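Side-chain contacts in type III pantothenate kinase (Campylobacter jejuni, PDB 2NRH), which probably catalyses the ATP-dependent phosphorylation of pantothenate, the first step in coenzyme A biosynthesis, as a homodimer that needs a monovalent cation: residues F64-D67 with G72-I75; A79-I84 with D99-S104. The protein carries 2 engineered substitutions. All blocks are in the same frame, centred on the assembly; numbering follows the deposited sequence.

Interaction 1: residues F64-D67 with G72-I75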
loop_
_atom_site.group_PDB
_atom_site.type_symbol
_atom_site.label_atom_id
_atom_site.label_comp_id
_atom_site.label_asym_id
_atom_site.label_seq_id
_atom_site.Cartn_x
_atom_site.Cartn_y
_atom_site.Cartn_z
ATOM N N PHE B 64 -28.431 -10.700 7.592
ATOM C CA PHE B 64 -27.781 -9.411 7.825
ATOM C C PHE B 64 -28.512 -8.300 7.103
ATOM O O PHE B 64 -28.441 -8.223 5.886
ATOM C CB PHE B 64 -26.301 -9.458 7.381
ATOM C CG PHE B 64 -25.353 -9.958 8.461
ATOM C CD1 PHE B 64 -24.837 -9.085 9.414
ATOM C CD2 PHE B 64 -25.013 -11.287 8.525
ATOM C CE1 PHE B 64 -24.012 -9.542 10.396
ATOM C CE2 PHE B 64 -24.196 -11.767 9.524
ATOM C CZ PHE B 64 -23.682 -10.898 10.453
ATOM N N LEU B 65 -29.199 -7.421 7.830
ATOM C CA LEU B 65 -29.733 -6.201 7.200
ATOM C C LEU B 65 -28.890 -4.947 7.554
ATOM O O LEU B 65 -28.769 -4.505 8.714
ATOM C CB LEU B 65 -31.258 -6.037 7.443
ATOM C CG LEU B 65 -32.147 -7.318 7.306
ATOM C CD1 LEU B 65 -33.582 -6.992 7.366
ATOM C CD2 LEU B 65 -31.861 -8.225 6.048
ATOM N N PHE B 66 -28.301 -4.359 6.530
ATOM C CA PHE B 66 -27.245 -3.423 6.730
ATOM C C PHE B 66 -27.376 -2.368 5.669
ATOM O O PHE B 66 -27.393 -2.678 4.514
ATOM C CB PHE B 66 -25.913 -4.201 6.632
ATOM C CG PHE B 66 -24.699 -3.361 6.799
ATOM C CD1 PHE B 66 -24.351 -2.866 8.039
ATOM C CD2 PHE B 66 -23.879 -3.102 5.709
ATOM C CE1 PHE B 66 -23.230 -2.099 8.196
ATOM C CE2 PHE B 66 -22.758 -2.378 5.864
ATOM C CZ PHE B 66 -22.434 -1.840 7.109
ATOM N N ASP B 67 -27.485 -1.112 6.064
ATOM C CA ASP B 67 -27.800 -0.033 5.115
ATOM C C ASP B 67 -26.538 0.510 4.417
ATOM O O ASP B 67 -25.819 1.291 4.973
ATOM C CB ASP B 67 -28.597 1.082 5.829
ATOM C CG ASP B 67 -29.272 2.090 4.857
ATOM O OD1 ASP B 67 -28.956 2.162 3.636
ATOM O OD2 ASP B 67 -30.176 2.831 5.351
ATOM N N GLY B 72 -21.680 -5.097 -3.811
ATOM C CA GLY B 72 -21.014 -6.338 -3.461
ATOM C C GLY B 72 -20.213 -6.325 -2.163
ATOM O O GLY B 72 -19.335 -7.160 -1.996
ATOM N N LEU B 73 -20.511 -5.405 -1.232
ATOM C CA LEU B 73 -19.789 -5.353 0.058
ATOM C C LEU B 73 -19.604 -6.769 0.671
ATOM O O LEU B 73 -20.550 -7.579 0.668
ATOM C CB LEU B 73 -20.537 -4.433 1.011
ATOM C CG LEU B 73 -19.863 -4.143 2.362
ATOM C CD1 LEU B 73 -18.386 -3.636 2.221
ATOM C CD2 LEU B 73 -20.727 -3.145 3.088
ATOM N N GLY B 74 -18.399 -7.103 1.138
ATOM C CA GLY B 74 -18.134 -8.449 1.651
ATOM C C GLY B 74 -18.878 -8.679 2.953
ATOM O O GLY B 74 -18.984 -7.784 3.811
ATOM N N ILE B 75 -19.423 -9.878 3.101
ATOM C CA ILE B 75 -20.155 -10.246 4.340
ATOM C C ILE B 75 -19.263 -10.140 5.565
ATOM O O ILE B 75 -19.716 -9.890 6.701
ATOM C CB ILE B 75 -20.873 -11.662 4.202
ATOM C CG1 ILE B 75 -21.852 -11.880 5.370
ATOM C CG2 ILE B 75 -19.876 -12.821 4.142
ATOM C CD1 ILE B 75 -22.611 -10.614 5.791
#
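F64 and F66 each receive one aliphatic branch from the far end of the connection between strand 57-59 and helix 75-81, in a kinase of the actin-like ATPase superfamily. The end methyl of I75 lies over a face of the F64 ring in a CH-pi contact, CD1 standing 4.1 Å from the ring centroid and 29° off its normal. It sits nearer the CB end of the ring, CD2 of F64 being the closest carbon and CG the next. F66 is met differently: the CD2 methyl of L73 comes to the edge of its ring, near the ring plane, the two side chains crossing at about a right angle. No hydrogen bond crosses between the two segments; the contact rests on apolar packing and the CH-pi contact. Carrying CG1 of I75 opposite its backbone N (chi1 -168°) sends the branch back to F64, although the CB of I75 does not itself aim there. Further out, I78 of helix 75-81 touches F64, F66 and L73, while I41 of strand 38-42 touches F64 and I75. G74, at the N-cap position of that first helix, and I75 belong to the predicted substrate-binding residues, and the predicted proton acceptor D76 follows directly. In the second pair, L73 CD2 approaches F66 CE2 to 3.5 Å.

Interaction 2: residues A79-I84 with D99-S104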
loop_
_atom_site.group_PDB
_atom_site.type_symbol
_atom_site.label_atom_id
_atom_site.label_comp_id
_atom_site.label_asym_id
_atom_site.label_seq_id
_atom_site.Cartn_x
_atom_site.Cartn_y
_atom_site.Cartn_z
ATOM N N ALA B 79 -20.431 -7.962 8.770
ATOM C CA ALA B 79 -20.472 -8.538 10.088
ATOM C C ALA B 79 -19.613 -7.783 11.103
ATOM O O ALA B 79 -19.944 -7.757 12.296
ATOM C CB ALA B 79 -20.047 -10.029 10.024
ATOM N N ALA B 80 -18.495 -7.207 10.669
ATOM C CA ALA B 80 -17.638 -6.425 11.602
ATOM C C ALA B 80 -18.187 -5.043 11.882
ATOM O O ALA B 80 -17.882 -4.473 12.943
ATOM C CB ALA B 80 -16.217 -6.295 11.101
ATOM N N CYS B 81 -18.925 -4.485 10.923
ATOM C CA CYS B 81 -19.601 -3.196 11.129
ATOM C C CYS B 81 -20.898 -3.320 11.924
ATOM O O CYS B 81 -21.454 -2.332 12.386
ATOM C CB CYS B 81 -19.909 -2.507 9.797
ATOM S SG CYS B 81 -18.420 -1.916 9.004
ATOM N N TYR B 82 -21.396 -4.531 12.021
ATOM C CA TYR B 82 -22.770 -4.734 12.377
ATOM C C TYR B 82 -23.118 -4.301 13.820
ATOM O O TYR B 82 -24.249 -3.858 14.050
ATOM C CB TYR B 82 -23.131 -6.204 12.212
ATOM C CG TYR B 82 -24.609 -6.440 12.017
ATOM C CD1 TYR B 82 -25.313 -5.749 11.029
ATOM C CD2 TYR B 82 -25.305 -7.346 12.806
ATOM C CE1 TYR B 82 -26.641 -5.951 10.826
ATOM C CE2 TYR B 82 -26.668 -7.561 12.588
ATOM C CZ TYR B 82 -27.305 -6.859 11.589
ATOM O OH TYR B 82 -28.627 -7.067 11.321
ATOM N N THR B 83 -22.211 -4.484 14.797
ATOM C CA THR B 83 -22.560 -4.118 16.197
ATOM C C THR B 83 -22.217 -2.636 16.483
ATOM O O THR B 83 -22.297 -2.167 17.614
ATOM C CB THR B 83 -21.873 -4.994 17.214
ATOM O OG1 THR B 83 -20.463 -4.920 17.003
ATOM C CG2 THR B 83 -22.315 -6.393 17.078
ATOM N N ILE B 84 -21.845 -1.916 15.430
ATOM C CA ILE B 84 -21.395 -0.520 15.535
ATOM C C ILE B 84 -22.426 0.448 14.953
ATOM O O ILE B 84 -22.921 0.255 13.854
ATOM C CB ILE B 84 -19.917 -0.379 14.954
ATOM C CG1 ILE B 84 -18.954 -1.022 15.975
ATOM C CG2 ILE B 84 -19.494 1.075 14.709
ATOM C CD1 ILE B 84 -18.008 -1.957 15.412
ATOM N N ASP B 99 -14.000 0.885 6.994
ATOM C CA ASP B 99 -15.419 1.210 6.720
ATOM C C ASP B 99 -15.973 2.269 7.682
ATOM O O ASP B 99 -15.668 2.296 8.885
ATOM C CB ASP B 99 -16.266 -0.056 6.767
ATOM C CG ASP B 99 -16.031 -0.975 5.548
ATOM O OD1 ASP B 99 -16.464 -0.574 4.431
ATOM O OD2 ASP B 99 -15.423 -2.082 5.729
ATOM N N ILE B 100 -16.824 3.126 7.155
ATOM C CA ILE B 100 -17.322 4.248 7.944
ATOM C C ILE B 100 -18.803 4.149 8.248
ATOM O O ILE B 100 -19.623 4.115 7.336
ATOM C CB ILE B 100 -16.946 5.615 7.297
ATOM C CG1 ILE B 100 -15.395 5.748 7.172
ATOM C CG2 ILE B 100 -17.494 6.776 8.161
ATOM C CD1 ILE B 100 -14.745 4.932 6.077
ATOM N N ILE B 101 -19.125 4.076 9.547
ATOM C CA ILE B 101 -20.500 3.997 10.023
ATOM C C ILE B 101 -20.936 5.297 10.742
ATOM O O ILE B 101 -20.202 5.915 11.557
ATOM C CB ILE B 101 -20.719 2.762 10.940
ATOM C CG1 ILE B 101 -20.029 1.489 10.355
ATOM C CG2 ILE B 101 -22.226 2.518 11.233
ATOM C CD1 ILE B 101 -20.613 0.936 9.030
ATOM N N SER B 102 -22.140 5.731 10.395
ATOM C CA SER B 102 -22.714 6.907 11.001
ATOM C C SER B 102 -24.163 6.624 11.120
ATOM O O SER B 102 -24.852 6.492 10.129
ATOM C CB SER B 102 -22.506 8.147 10.168
ATOM O OG SER B 102 -23.159 9.240 10.802
ATOM N N ASN B 103 -24.607 6.444 12.358
ATOM C CA ASN B 103 -26.000 6.315 12.578
ATOM C C ASN B 103 -26.567 5.023 12.005
ATOM O O ASN B 103 -27.697 4.991 11.473
ATOM C CB ASN B 103 -26.725 7.540 12.021
ATOM C CG ASN B 103 -27.733 8.070 12.980
ATOM O OD1 ASN B 103 -28.927 7.815 12.835
ATOM N ND2 ASN B 103 -27.258 8.727 14.022
ATOM N N SER B 104 -25.782 3.956 12.173
ATOM C CA SER B 104 -26.107 2.685 11.627
ATOM C C SER B 104 -26.218 2.743 10.098
ATOM O O SER B 104 -26.918 1.898 9.512
ATOM C CB SER B 104 -27.461 2.154 12.223
ATOM O OG SER B 104 -27.395 1.815 13.608
#
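C81 meets both I101 and D99, and its side chain shows how one short residue can serve two neighbours that project from the same side of a strand. With chi1 at -70°, its sulfur lies beside the backbone N and opposite the carbonyl carbon. From there SG touches CB of D99 at 3.6 Å, while CD1 of I101 meets both CB and SG of C81, each at 3.6 Å. The I101 side chain divides the work between its branches. CG1, beside the backbone N, carries CD1 to the cysteine; CG2, opposite that N, turns the other way and packs against the carbonyl oxygen of I84, 3.5 Å from it. I84 adds a looser apolar contact, CG2 to CB of I101 at 4.3 Å. I84 closes a type I turn that starts at C81, with a 3.1 Å hydrogen bond from I84 N to C81 O. D99 offers the cysteine only its methylene: the carboxylate is engaged elsewhere, OD1 forming a salt bridge with R77 NH2 and a hydrogen bond with H106 NE2. R77 is a predicted substrate-binding residue, so D99 lies in the second shell of that site, if the prediction holds. The contact lays the end of helix 75-81 against strand 95-102, with V89 of strand 87-92 touching C81 and I84, L194 of helix 194-204 touching I84, and H106 of strand 105-113 touching I101.

Helix 75-81 joins the two contacts: interaction 1 packs the loop that leads into its start, and interaction 2 packs its end against the sheet. Their centres lie 10 Å apart, and the phenylalanines bridge the gap. F64 CE1 comes within 3.5 Å of Y82 CD2 in an edge-to-face pair, and F66 CE1 lies 3.7 Å from C81 CB. F66, part of interaction 1, also touches I101 and so reaches into interaction 2. The predicted substrate residues link them along the chain: G74 and I75 belong to interaction 1, D76 and R77 follow, and R77 forms a salt bridge with D99 of interaction 2. The side chain of Y70, another such residue, is about 4 Å from that of L73 and about 5 Å from that of D99.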